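Long-range contacts in glutathione S-transferase (Burkholderia xenovorans, PDB 2GDR), which probably catalyses conjugation of glutathione to electrophilic substrates and, in this bacterium, reductively dechlorinates metabolites of polychlorinated biphenyls: residues 8-13 with 51-56; 96-101 with 151-156; 103-108 with 156-161; 134-139 with 176-181. All coordinates share one frame; numbering follows the deposited sequence.

Contact 1 (8-13 with 51-56); sequences GACSLS and YVPCLQ. With GSH (glutathione), chain G.
Cys10 and Ser11 rest against Val52 and Pro53, where the loop after the first strand meets the cis-proline turn that leads into strand 54-56. Ala9 starts the approach: its methyl CB faces the bound glutathione, 3.6 Å from the ligand's CB2. A type I turn runs from here to Leu12 and brings Cys10 round to the cis-proline. With SG lodged between its own backbone N and carbonyl carbon (chi1 60°), Cys10 sets the sulfur among three partners. SG lies 3.5 Å from Pro53 CD and 3.4 Å from Val52 O, and it is 3.2 Å from glutathione SG2, far too long for a disulfide. Ser11 sets its CB against the proline ring, 3.5 Å from Pro53 CB, while its OG passes Val52 CG2 and is hydrogen-bonded to the backbone N of Ser6. No hydrogen bond joins the two segments.

Val52 instead spends its backbone on the ligand, as expected of the cis-proline loop in the thioredoxin-like domain of glutathione transferases. Val52 O accepts a 2.8 Å bond from glutathione N2, and Val52 N gives a weak one of 3.3 Å to glutathione O2. Tyr51 covers the ligand's CG1 with one ring face. The cysteinyl part of glutathione is thus gripped through its backbone, and its sulfur is placed beside that of Cys10, consistent with sulfur chemistry taking place at this junction.

Contact 2 (96-101 with 151-156); sequences QWLNFI and LSVADI. With GSH (glutathione), chain H.
Ala154 sits against Trp97, Leu98 and Ile101, and it is around this one small residue that helix 89-106 and the start of helix 153-164 come together. The contact is apolar, with no hydrogen bond across it. From helix 89-106, Leu98 does most of the touching: its CD2 branch presses on the backbone at Ala154, tighter than usual van der Waals contact at 3.4 Å from CA, while its CD1 branch reaches to 4.3 Å from Val153 CG2. The CB of Trp97 meets the Ala154 methyl at 4.1 Å, but the indole swings off toward other neighbours. Ile101, extended along its CG1 arm (chi2 170°), brings CD1 to within 3.2 Å of Ala154 O. Because the Ala154 side chain is only a methyl, the helix backbones can approach to 5.2 Å between the CA atoms of Leu98 and Ala154.

Polar bonds lie within the segments or lead outward. Ser152 is the N-cap of helix 153-164, and its N donates to Asp155 OD1 at 2.8 Å, the oxygen accepting through its anti lone pair; the sequence Ser-Val-Ala-Asp matches the N-capping motif of the glutathione transferase family. Asp155 OD2 is bonded in turn to Leu146 N, so both carboxylate oxygens are held. On the far side of helix 89-106, Asn99 ND2 makes a weak bond to O12 of the glutathione held mainly by the second subunit.

Leu94 of helix 89-106 completes the cover over Val153 and Ala154, helix 119-142 packs on Trp97 and Phe100, and Tyr157, farther along helix 153-164, fills in beside Leu98 and Ile101.

Contact 3 (103-108 with 156-161); sequences SELHKS and IYLFVV. With GSH (glutathione), chain H; GSH (glutathione), chain G.
His106 and Tyr157 approach at about a right angle, and the hydroxyl of the tyrosine meets the rim of the imidazole. Tyr157 OH lies 2.8 Å from His106 ND1 in a fairly straight hydrogen bond (156°) in which either group could be the donor. The contact is edge to edge: ND1 lies in the plane of the tyrosine ring, and OH lies near that of the imidazole. Both side chains leave their helices with CG opposite the backbone N (chi1 176° for His106, -172° for Tyr157), which carries the two rings into the gap between helices. Trp164 adds an edge-to-face contact to the histidine ring.

Beside this polar pair lies an apolar patch. Leu105 and Leu158 cross obliquely, touching through their CD1 methyls at 3.6 Å, and Val161 puts CG1 4.1 Å from Leu105 CB. Residues 103-106 form a wider pi-type turn, within which both Leu105 and His106 point toward helix 153-164.

Neighbouring residues on this segment face the dimer partner. Glu104 OE1 accepts a 2.9 Å bond from N1 of the glutathione in the second subunit's site, while its OE2 forms a salt bridge with Arg132; Lys107 NZ is salt-bridged to Glu104 of the second subunit.

With ND1 held by the tyrosine, the imidazole has its NE2 turned to the glutathione of its own subunit, 3.6 Å from OE1 and 4.0 Å from SG2. Tyr157, itself part of the glutathione pocket, thus helps to set the rotation of His106 beside the ligand's sulfur, in keeping with a site built for thiol chemistry.

Contact 4 (134-139 with 176-181); sequences GQVARQ and PSLQAF
Ser177 and Leu178, in the first turn of helix 176-185, meet Ala137 and Val136 on helix 119-142. The two helix segments cross at 67° with their axes 8.2 Å apart, and the closest CA atoms, those of Ala137 and Leu178, are separated by 5.3 Å.

Ser177 comes first and supplies the polar link. With OG placed between backbone N and carbonyl carbon (chi1 65°), the hydroxyl turns to helix 119-142 and donates to Ala137 O. The 2.5 Å between Ser177 OG and Ala137 O is doubtfully short, probably coordinate error; the donor comes in well to the side of the carbonyl, tilted 30° from its plane. The hydroxyl oxygen also touches the Ala137 methyl. Next, Leu178 lies over the alanine: its CG sits 3.8 Å from Ala137 CB, and its CD2 continues to Val136 CG1 at 3.9 Å, the leucine and valine crossing at about a right angle. Leu133 and Leu140, about one helical turn to either side on helix 119-142, also touch Leu178. Farther along, Phe181 faces inward to Leu158 and Leu162 of helix 153-164, continuing the apolar packing onto that helix.

Chemically, a hydroxyl that bonds to a main-chain carbonyl of the crossing helix lies next to a leucine seated on an alanine. The bond ties the start of helix 176-185 directly to the backbone of helix 119-142, and the leucine-alanine packing fits the 8.2 Å between the axes.

In the fold
Contact 1 comes first along the chain, within the thioredoxin-like N-terminal domain, while the segments of contacts 2, 3 and 4 alternate through the helical C-terminal domain. Contacts 2 and 3, their centres about 8 Å apart, are successive levels of one pairing, helix 89-106 with helix 153-164, and share Ile156. The centre of contact 4 is about 13 Å from that of contact 3 and about 24 Å from that of contact 1, adding helices 119-142 and 176-185 on the outer side. Contacts 1 and 3 touch across the domain boundary, Cys10 CB packing on His106 CE1, and enclose the same glutathione; contacts 2 and 3 also reach the other subunit's ligand, so helix 89-106 links both glutathione sites of the dimer.

Contact 1 (8-13 with 51-56)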
# COMPACT_ATOMS: atom_id res chain seq x y z
N GLY A 8 14.10 6.62 -13.09
CA GLY A 8 14.61 6.22 -11.79
C GLY A 8 13.64 6.20 -10.62
O GLY A 8 13.98 5.68 -9.55
N ALA A 9 12.44 6.74 -10.80
CA ALA A 9 11.45 6.77 -9.72
C ALA A 9 10.78 5.42 -9.56
O ALA A 9 11.17 4.45 -10.20
CB ALA A 9 10.40 7.86 -9.98
N CYS A 10 9.79 5.36 -8.68
CA CYS A 10 9.08 4.12 -8.43
C CYS A 10 8.34 3.67 -9.67
O CYS A 10 7.93 2.52 -9.76
CB CYS A 10 8.07 4.31 -7.30
SG CYS A 10 6.85 5.58 -7.66
N SER A 11 8.15 4.58 -10.62
CA SER A 11 7.44 4.24 -11.86
C SER A 11 8.21 3.21 -12.70
O SER A 11 7.67 2.66 -13.66
CB SER A 11 7.17 5.51 -12.68
OG SER A 11 8.34 6.29 -12.81
N LEU A 12 9.46 2.94 -12.32
CA LEU A 12 10.29 1.96 -13.02
C LEU A 12 9.73 0.55 -12.79
O LEU A 12 9.95 -0.35 -13.60
CB LEU A 12 11.75 2.05 -12.53
CG LEU A 12 12.76 0.94 -12.90
CD1 LEU A 12 12.95 0.84 -14.41
CD2 LEU A 12 14.09 1.23 -12.21
N SER A 13 9.01 0.36 -11.69
CA SER A 13 8.42 -0.94 -11.42
C SER A 13 7.36 -1.29 -12.47
O SER A 13 7.47 -2.31 -13.14
CB SER A 13 7.80 -0.97 -10.01
OG SER A 13 7.09 -2.18 -9.81
N TYR A 51 1.89 12.88 -8.39
CA TYR A 51 2.98 11.94 -8.56
C TYR A 51 2.76 10.86 -9.61
O TYR A 51 1.69 10.74 -10.19
CB TYR A 51 3.34 11.29 -7.22
CG TYR A 51 2.18 10.70 -6.44
CD1 TYR A 51 1.44 9.63 -6.96
CD2 TYR A 51 1.84 11.19 -5.19
CE1 TYR A 51 0.37 9.07 -6.23
CE2 TYR A 51 0.79 10.64 -4.45
CZ TYR A 51 0.06 9.58 -4.98
OH TYR A 51 -0.98 9.06 -4.24
N VAL A 52 3.83 10.10 -9.86
CA VAL A 52 3.80 8.99 -10.80
C VAL A 52 4.08 7.73 -9.95
O VAL A 52 4.53 7.84 -8.81
CB VAL A 52 4.89 9.13 -11.90
CG1 VAL A 52 4.62 10.37 -12.73
CG2 VAL A 52 6.28 9.18 -11.27
N PRO A 53 3.85 6.54 -10.51
CA PRO A 53 3.34 6.32 -11.86
C PRO A 53 1.84 6.53 -12.03
O PRO A 53 1.09 6.69 -11.05
CB PRO A 53 3.74 4.87 -12.13
CG PRO A 53 3.46 4.24 -10.81
CD PRO A 53 4.06 5.25 -9.82
N CYS A 54 1.44 6.54 -13.29
CA CYS A 54 0.05 6.66 -13.69
C CYS A 54 -0.11 5.96 -15.04
O CYS A 54 0.58 6.29 -16.00
CB CYS A 54 -0.40 8.12 -13.80
SG CYS A 54 -2.16 8.27 -14.21
N LEU A 55 -1.00 4.98 -15.09
CA LEU A 55 -1.25 4.26 -16.32
C LEU A 55 -2.50 4.86 -16.95
O LEU A 55 -3.49 5.11 -16.26
CB LEU A 55 -1.46 2.77 -16.02
CG LEU A 55 -1.30 1.79 -17.18
CD1 LEU A 55 0.12 1.89 -17.74
CD2 LEU A 55 -1.59 0.39 -16.69
N GLN A 56 -2.46 5.09 -18.25
CA GLN A 56 -3.59 5.68 -18.95
C GLN A 56 -3.92 4.78 -20.12
O GLN A 56 -3.15 4.69 -21.09
CB GLN A 56 -3.24 7.09 -19.42
CG GLN A 56 -4.42 7.91 -19.91
CD GLN A 56 -4.01 9.32 -20.32
OE1 GLN A 56 -3.06 9.51 -21.08
NE2 GLN A 56 -4.74 10.32 -19.82
N1 GSH G . 1.61 5.94 -3.16
CA1 GSH G . 2.23 6.17 -4.47
C1 GSH G . 2.49 4.84 -5.15
O11 GSH G . 2.77 3.75 -4.41
O12 GSH G . 2.44 4.76 -6.37
CB1 GSH G . 3.55 6.94 -4.29
CG1 GSH G . 4.06 7.47 -5.64
CD1 GSH G . 5.32 8.32 -5.49
OE1 GSH G . 5.81 8.54 -4.39
N2 GSH G . 5.89 8.84 -6.60
CA2 GSH G . 7.09 9.69 -6.57
C2 GSH G . 6.69 11.06 -7.06
O2 GSH G . 6.48 11.23 -8.25
CB2 GSH G . 8.18 9.08 -7.46
SG2 GSH G . 8.96 7.70 -6.59
N3 GSH G . 6.51 12.07 -6.18
CA3 GSH G . 6.05 13.39 -6.61
C3 GSH G . 7.22 14.35 -6.63
O31 GSH G . 7.05 15.49 -7.02
O32 GSH G . 8.44 13.94 -6.24

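Contact 2 (96-101 with 151-156)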
# COMPACT_ATOMS: atom_id res chain seq x y z
N GLN A 96 -0.14 -8.68 -0.23
CA GLN A 96 0.44 -8.45 1.08
C GLN A 96 1.84 -7.87 0.88
O GLN A 96 2.18 -6.87 1.47
CB GLN A 96 0.54 -9.76 1.85
CG GLN A 96 1.24 -9.63 3.18
CD GLN A 96 1.66 -10.96 3.75
OE1 GLN A 96 2.85 -11.25 3.88
NE2 GLN A 96 0.68 -11.79 4.09
N TRP A 97 2.63 -8.51 0.02
CA TRP A 97 3.97 -8.03 -0.24
C TRP A 97 3.99 -6.68 -0.94
O TRP A 97 4.77 -5.81 -0.58
CB TRP A 97 4.74 -9.06 -1.07
CG TRP A 97 5.34 -10.10 -0.19
CD1 TRP A 97 4.96 -11.41 -0.07
CD2 TRP A 97 6.36 -9.89 0.80
NE1 TRP A 97 5.67 -12.02 0.94
CE2 TRP A 97 6.54 -11.11 1.48
CE3 TRP A 97 7.13 -8.78 1.17
CZ2 TRP A 97 7.46 -11.25 2.53
CZ3 TRP A 97 8.05 -8.91 2.20
CH2 TRP A 97 8.20 -10.14 2.87
N LEU A 98 3.14 -6.51 -1.94
CA LEU A 98 3.09 -5.23 -2.64
C LEU A 98 2.84 -4.08 -1.66
O LEU A 98 3.49 -3.05 -1.74
CB LEU A 98 2.01 -5.27 -3.73
CG LEU A 98 2.32 -6.12 -4.97
CD1 LEU A 98 1.14 -6.11 -5.93
CD2 LEU A 98 3.55 -5.56 -5.67
N ASN A 99 1.90 -4.26 -0.72
CA ASN A 99 1.62 -3.20 0.24
C ASN A 99 2.82 -2.98 1.17
O ASN A 99 3.16 -1.85 1.51
CB ASN A 99 0.41 -3.53 1.10
CG ASN A 99 -0.13 -2.32 1.86
OD1 ASN A 99 -0.59 -1.36 1.25
ND2 ASN A 99 -0.06 -2.37 3.19
N PHE A 100 3.43 -4.08 1.58
CA PHE A 100 4.59 -4.02 2.45
C PHE A 100 5.67 -3.16 1.80
O PHE A 100 6.20 -2.24 2.42
CB PHE A 100 5.14 -5.43 2.69
CG PHE A 100 6.39 -5.46 3.53
CD1 PHE A 100 6.32 -5.69 4.90
CD2 PHE A 100 7.64 -5.23 2.94
CE1 PHE A 100 7.48 -5.70 5.68
CE2 PHE A 100 8.80 -5.23 3.72
CZ PHE A 100 8.72 -5.47 5.09
N ILE A 101 5.99 -3.45 0.55
CA ILE A 101 7.01 -2.69 -0.16
C ILE A 101 6.63 -1.21 -0.24
O ILE A 101 7.46 -0.32 -0.07
CB ILE A 101 7.25 -3.26 -1.58
CG1 ILE A 101 7.62 -4.74 -1.49
CG2 ILE A 101 8.37 -2.47 -2.27
CD1 ILE A 101 7.64 -5.48 -2.80
N LEU A 151 8.55 -15.76 -9.99
CA LEU A 151 8.71 -14.31 -9.92
C LEU A 151 7.35 -13.63 -10.12
O LEU A 151 6.52 -14.10 -10.90
CB LEU A 151 9.71 -13.84 -10.98
CG LEU A 151 9.87 -12.31 -11.13
CD1 LEU A 151 11.28 -11.93 -11.58
CD2 LEU A 151 8.81 -11.81 -12.12
N SER A 152 7.13 -12.53 -9.39
CA SER A 152 5.89 -11.77 -9.46
C SER A 152 6.20 -10.26 -9.50
O SER A 152 7.34 -9.85 -9.36
CB SER A 152 4.99 -12.10 -8.26
OG SER A 152 5.61 -11.74 -7.03
N VAL A 153 5.17 -9.45 -9.72
CA VAL A 153 5.36 -8.01 -9.78
C VAL A 153 5.84 -7.44 -8.44
O VAL A 153 6.33 -6.31 -8.38
CB VAL A 153 4.06 -7.29 -10.19
CG1 VAL A 153 3.82 -7.46 -11.67
CG2 VAL A 153 2.88 -7.86 -9.42
N ALA A 154 5.69 -8.21 -7.37
CA ALA A 154 6.15 -7.76 -6.07
C ALA A 154 7.68 -7.68 -6.12
O ALA A 154 8.28 -6.70 -5.68
CB ALA A 154 5.72 -8.74 -5.00
N ASP A 155 8.29 -8.73 -6.68
CA ASP A 155 9.75 -8.84 -6.83
C ASP A 155 10.28 -7.70 -7.67
O ASP A 155 11.36 -7.17 -7.40
CB ASP A 155 10.13 -10.15 -7.53
CG ASP A 155 9.73 -11.37 -6.73
OD1 ASP A 155 9.01 -12.23 -7.28
OD2 ASP A 155 10.13 -11.46 -5.55
N ILE A 156 9.53 -7.34 -8.70
CA ILE A 156 9.95 -6.25 -9.56
C ILE A 156 9.88 -4.96 -8.77
O ILE A 156 10.79 -4.13 -8.83
CB ILE A 156 9.05 -6.16 -10.81
CG1 ILE A 156 9.15 -7.45 -11.63
CG2 ILE A 156 9.46 -4.97 -11.66
CD1 ILE A 156 8.19 -7.50 -12.79
N1 GSH H . 1.69 -1.72 6.71
CA1 GSH H . 0.73 -2.16 7.75
C1 GSH H . -0.60 -2.46 7.10
O11 GSH H . -1.38 -3.22 7.62
O12 GSH H . -0.91 -1.87 5.94
CB1 GSH H . 0.57 -1.05 8.80
CG1 GSH H . 0.09 -1.65 10.13
CD1 GSH H . 0.39 -0.73 11.31
OE1 GSH H . 1.10 0.25 11.19
N2 GSH H . -0.14 -1.05 12.52
CA2 GSH H . 0.12 -0.25 13.74
C2 GSH H . 0.98 -1.07 14.64
O2 GSH H . 0.55 -2.14 15.06
CB2 GSH H . -1.19 0.08 14.49
SG2 GSH H . -2.40 0.81 13.36
N3 GSH H . 2.21 -0.62 14.97
CA3 GSH H . 3.11 -1.39 15.85
C3 GSH H . 2.96 -0.91 17.28
O31 GSH H . 2.08 0.07 17.60
O32 GSH H . 3.62 -1.41 18.15

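Contact 3 (103-108 with 156-161)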
# COMPACT_ATOMS: atom_id res chain seq x y z
N SER A 103 4.24 0.60 1.75
CA SER A 103 4.15 1.24 3.05
C SER A 103 5.40 1.13 3.92
O SER A 103 5.86 2.13 4.46
CB SER A 103 2.94 0.70 3.83
OG SER A 103 3.16 -0.63 4.28
N GLU A 104 5.95 -0.08 4.04
CA GLU A 104 7.12 -0.34 4.89
C GLU A 104 8.53 -0.16 4.27
O GLU A 104 9.54 -0.17 5.00
CB GLU A 104 6.98 -1.73 5.50
CG GLU A 104 5.63 -1.97 6.19
CD GLU A 104 5.43 -1.10 7.43
OE1 GLU A 104 4.27 -0.79 7.76
OE2 GLU A 104 6.43 -0.74 8.09
N LEU A 105 8.62 0.00 2.96
CA LEU A 105 9.92 0.19 2.32
C LEU A 105 10.01 1.46 1.50
O LEU A 105 10.83 2.33 1.77
CB LEU A 105 10.28 -1.01 1.44
CG LEU A 105 10.54 -2.35 2.12
CD1 LEU A 105 11.05 -3.33 1.09
CD2 LEU A 105 11.56 -2.18 3.24
N HIS A 106 9.16 1.57 0.49
CA HIS A 106 9.15 2.73 -0.40
C HIS A 106 9.05 4.07 0.35
O HIS A 106 9.90 4.95 0.17
CB HIS A 106 7.99 2.58 -1.42
CG HIS A 106 7.79 3.75 -2.34
ND1 HIS A 106 7.12 3.64 -3.54
CD2 HIS A 106 8.14 5.05 -2.22
CE1 HIS A 106 7.06 4.83 -4.12
NE2 HIS A 106 7.67 5.70 -3.34
N LYS A 107 8.04 4.20 1.20
CA LYS A 107 7.85 5.44 1.94
C LYS A 107 8.93 5.75 2.97
O LYS A 107 9.01 6.88 3.46
CB LYS A 107 6.46 5.45 2.60
CG LYS A 107 5.31 5.56 1.60
CD LYS A 107 5.51 6.76 0.67
CE LYS A 107 4.34 6.97 -0.27
NZ LYS A 107 4.51 8.22 -1.07
N SER A 108 9.77 4.77 3.28
CA SER A 108 10.87 4.97 4.23
C SER A 108 12.10 5.58 3.54
O SER A 108 13.06 5.98 4.20
CB SER A 108 11.26 3.65 4.89
OG SER A 108 10.25 3.22 5.78
N ILE A 156 9.53 -7.34 -8.70
CA ILE A 156 9.95 -6.25 -9.56
C ILE A 156 9.88 -4.96 -8.77
O ILE A 156 10.79 -4.13 -8.83
CB ILE A 156 9.05 -6.16 -10.81
CG1 ILE A 156 9.15 -7.45 -11.63
CG2 ILE A 156 9.46 -4.97 -11.66
CD1 ILE A 156 8.19 -7.50 -12.79
N TYR A 157 8.80 -4.79 -8.01
CA TYR A 157 8.64 -3.60 -7.19
C TYR A 157 9.80 -3.52 -6.20
O TYR A 157 10.47 -2.50 -6.11
CB TYR A 157 7.30 -3.65 -6.45
CG TYR A 157 6.93 -2.38 -5.72
CD1 TYR A 157 7.62 -1.19 -5.93
CD2 TYR A 157 5.82 -2.35 -4.86
CE1 TYR A 157 7.24 0.00 -5.32
CE2 TYR A 157 5.42 -1.16 -4.24
CZ TYR A 157 6.13 0.01 -4.48
OH TYR A 157 5.73 1.20 -3.89
N LEU A 158 10.02 -4.60 -5.45
CA LEU A 158 11.09 -4.66 -4.47
C LEU A 158 12.43 -4.36 -5.13
O LEU A 158 13.21 -3.55 -4.64
CB LEU A 158 11.16 -6.04 -3.81
CG LEU A 158 12.29 -6.25 -2.79
CD1 LEU A 158 12.23 -5.17 -1.72
CD2 LEU A 158 12.16 -7.63 -2.17
N PHE A 159 12.69 -5.04 -6.24
CA PHE A 159 13.93 -4.83 -6.97
C PHE A 159 14.19 -3.34 -7.18
O PHE A 159 15.30 -2.86 -6.98
CB PHE A 159 13.88 -5.51 -8.33
CG PHE A 159 15.01 -5.11 -9.25
CD1 PHE A 159 16.27 -5.69 -9.11
CD2 PHE A 159 14.82 -4.13 -10.22
CE1 PHE A 159 17.33 -5.30 -9.93
CE2 PHE A 159 15.87 -3.73 -11.04
CZ PHE A 159 17.12 -4.31 -10.90
N VAL A 160 13.15 -2.61 -7.59
CA VAL A 160 13.27 -1.18 -7.83
C VAL A 160 13.62 -0.39 -6.55
O VAL A 160 14.55 0.42 -6.56
CB VAL A 160 11.95 -0.61 -8.46
CG1 VAL A 160 12.03 0.89 -8.62
CG2 VAL A 160 11.72 -1.24 -9.83
N VAL A 161 12.90 -0.64 -5.46
CA VAL A 161 13.17 0.07 -4.21
C VAL A 161 14.61 -0.20 -3.73
O VAL A 161 15.30 0.69 -3.22
CB VAL A 161 12.15 -0.35 -3.11
CG1 VAL A 161 12.52 0.29 -1.77
CG2 VAL A 161 10.73 0.07 -3.52
N1 GSH H . 1.69 -1.72 6.71
CA1 GSH H . 0.73 -2.16 7.75
C1 GSH H . -0.60 -2.46 7.10
O11 GSH H . -1.38 -3.22 7.62
O12 GSH H . -0.91 -1.87 5.94
CB1 GSH H . 0.57 -1.05 8.80
CG1 GSH H . 0.09 -1.65 10.13
CD1 GSH H . 0.39 -0.73 11.31
OE1 GSH H . 1.10 0.25 11.19
N2 GSH H . -0.14 -1.05 12.52
CA2 GSH H . 0.12 -0.25 13.74
C2 GSH H . 0.98 -1.07 14.64
O2 GSH H . 0.55 -2.14 15.06
CB2 GSH H . -1.19 0.08 14.49
SG2 GSH H . -2.40 0.81 13.36
N3 GSH H . 2.21 -0.62 14.97
CA3 GSH H . 3.11 -1.39 15.85
C3 GSH H . 2.96 -0.91 17.28
O31 GSH H . 2.08 0.07 17.60
O32 GSH H . 3.62 -1.41 18.15
N1 GSH G . 1.61 5.94 -3.16
CA1 GSH G . 2.23 6.17 -4.47
C1 GSH G . 2.49 4.84 -5.15
O11 GSH G . 2.77 3.75 -4.41
O12 GSH G . 2.44 4.76 -6.37
CB1 GSH G . 3.55 6.94 -4.29
CG1 GSH G . 4.06 7.47 -5.64
CD1 GSH G . 5.32 8.32 -5.49
OE1 GSH G . 5.81 8.54 -4.39
N2 GSH G . 5.89 8.84 -6.60
CA2 GSH G . 7.09 9.69 -6.57
C2 GSH G . 6.69 11.06 -7.06
O2 GSH G . 6.48 11.23 -8.25
CB2 GSH G . 8.18 9.08 -7.46
SG2 GSH G . 8.96 7.70 -6.59
N3 GSH G . 6.51 12.07 -6.18
CA3 GSH G . 6.05 13.39 -6.61
C3 GSH G . 7.22 14.35 -6.63
O31 GSH G . 7.05 15.49 -7.02
O32 GSH G . 8.44 13.94 -6.24

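Contact 4 (134-139 with 176-181)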
# COMPACT_ATOMS: atom_id res chain seq x y z
N GLY A 134 16.02 -6.21 6.77
CA GLY A 134 16.51 -7.46 7.32
C GLY A 134 15.43 -8.51 7.19
O GLY A 134 15.72 -9.67 6.95
N GLN A 135 14.17 -8.11 7.35
CA GLN A 135 13.06 -9.04 7.25
C GLN A 135 12.94 -9.57 5.82
O GLN A 135 12.70 -10.77 5.59
CB GLN A 135 11.76 -8.34 7.63
CG GLN A 135 10.58 -9.29 7.76
CD GLN A 135 9.25 -8.57 7.75
OE1 GLN A 135 9.09 -7.52 8.36
NE2 GLN A 135 8.28 -9.14 7.05
N VAL A 136 13.11 -8.65 4.87
CA VAL A 136 13.05 -9.00 3.46
C VAL A 136 14.24 -9.90 3.14
O VAL A 136 14.09 -10.94 2.50
CB VAL A 136 13.09 -7.73 2.59
CG1 VAL A 136 13.12 -8.09 1.12
CG2 VAL A 136 11.88 -6.87 2.89
N ALA A 137 15.41 -9.51 3.61
CA ALA A 137 16.62 -10.28 3.38
C ALA A 137 16.46 -11.74 3.82
O ALA A 137 16.91 -12.65 3.12
CB ALA A 137 17.79 -9.63 4.12
N ARG A 138 15.83 -11.97 4.97
CA ARG A 138 15.63 -13.33 5.46
C ARG A 138 14.61 -14.08 4.62
O ARG A 138 14.69 -15.30 4.48
CB ARG A 138 15.16 -13.32 6.92
CG ARG A 138 16.23 -12.90 7.91
CD ARG A 138 15.84 -13.26 9.34
NE ARG A 138 14.58 -12.64 9.74
CZ ARG A 138 14.40 -11.33 9.91
NH1 ARG A 138 15.41 -10.49 9.73
NH2 ARG A 138 13.21 -10.86 10.26
N GLN A 139 13.66 -13.35 4.07
CA GLN A 139 12.63 -13.94 3.22
C GLN A 139 13.29 -14.41 1.93
O GLN A 139 12.85 -15.37 1.30
CB GLN A 139 11.54 -12.90 2.91
CG GLN A 139 10.52 -13.36 1.87
CD GLN A 139 9.52 -14.36 2.42
OE1 GLN A 139 9.05 -15.23 1.70
NE2 GLN A 139 9.18 -14.22 3.69
N PRO A 176 23.57 -10.56 2.21
CA PRO A 176 23.95 -11.12 0.91
C PRO A 176 22.75 -11.57 0.06
O PRO A 176 22.79 -11.47 -1.16
CB PRO A 176 24.85 -12.29 1.30
CG PRO A 176 25.54 -11.76 2.52
CD PRO A 176 24.41 -11.11 3.29
N SER A 177 21.69 -12.05 0.71
CA SER A 177 20.50 -12.51 0.00
C SER A 177 19.82 -11.39 -0.79
O SER A 177 19.20 -11.64 -1.82
CB SER A 177 19.49 -13.12 0.98
OG SER A 177 19.01 -12.14 1.86
N LEU A 178 19.95 -10.15 -0.31
CA LEU A 178 19.36 -9.03 -1.03
C LEU A 178 20.14 -8.81 -2.33
O LEU A 178 19.56 -8.59 -3.40
CB LEU A 178 19.37 -7.77 -0.15
CG LEU A 178 18.25 -7.71 0.91
CD1 LEU A 178 18.17 -6.33 1.54
CD2 LEU A 178 16.93 -8.03 0.22
N GLN A 179 21.47 -8.89 -2.23
CA GLN A 179 22.35 -8.72 -3.38
C GLN A 179 22.12 -9.83 -4.42
O GLN A 179 22.08 -9.57 -5.62
CB GLN A 179 23.81 -8.75 -2.94
CG GLN A 179 24.20 -7.67 -1.93
CD GLN A 179 25.66 -7.76 -1.53
OE1 GLN A 179 26.11 -8.76 -0.97
NE2 GLN A 179 26.41 -6.70 -1.83
N ALA A 180 21.99 -11.07 -3.94
CA ALA A 180 21.75 -12.20 -4.82
C ALA A 180 20.43 -12.00 -5.56
O ALA A 180 20.29 -12.38 -6.72
CB ALA A 180 21.71 -13.49 -4.01
N PHE A 181 19.47 -11.38 -4.87
CA PHE A 181 18.15 -11.08 -5.43
C PHE A 181 18.29 -10.01 -6.53
O PHE A 181 17.76 -10.17 -7.63
CB PHE A 181 17.22 -10.57 -4.33
CG PHE A 181 15.91 -10.05 -4.85
CD1 PHE A 181 14.90 -10.93 -5.24
CD2 PHE A 181 15.68 -8.68 -4.94
CE1 PHE A 181 13.69 -10.45 -5.73
CE2 PHE A 181 14.47 -8.19 -5.42
CZ PHE A 181 13.47 -9.08 -5.82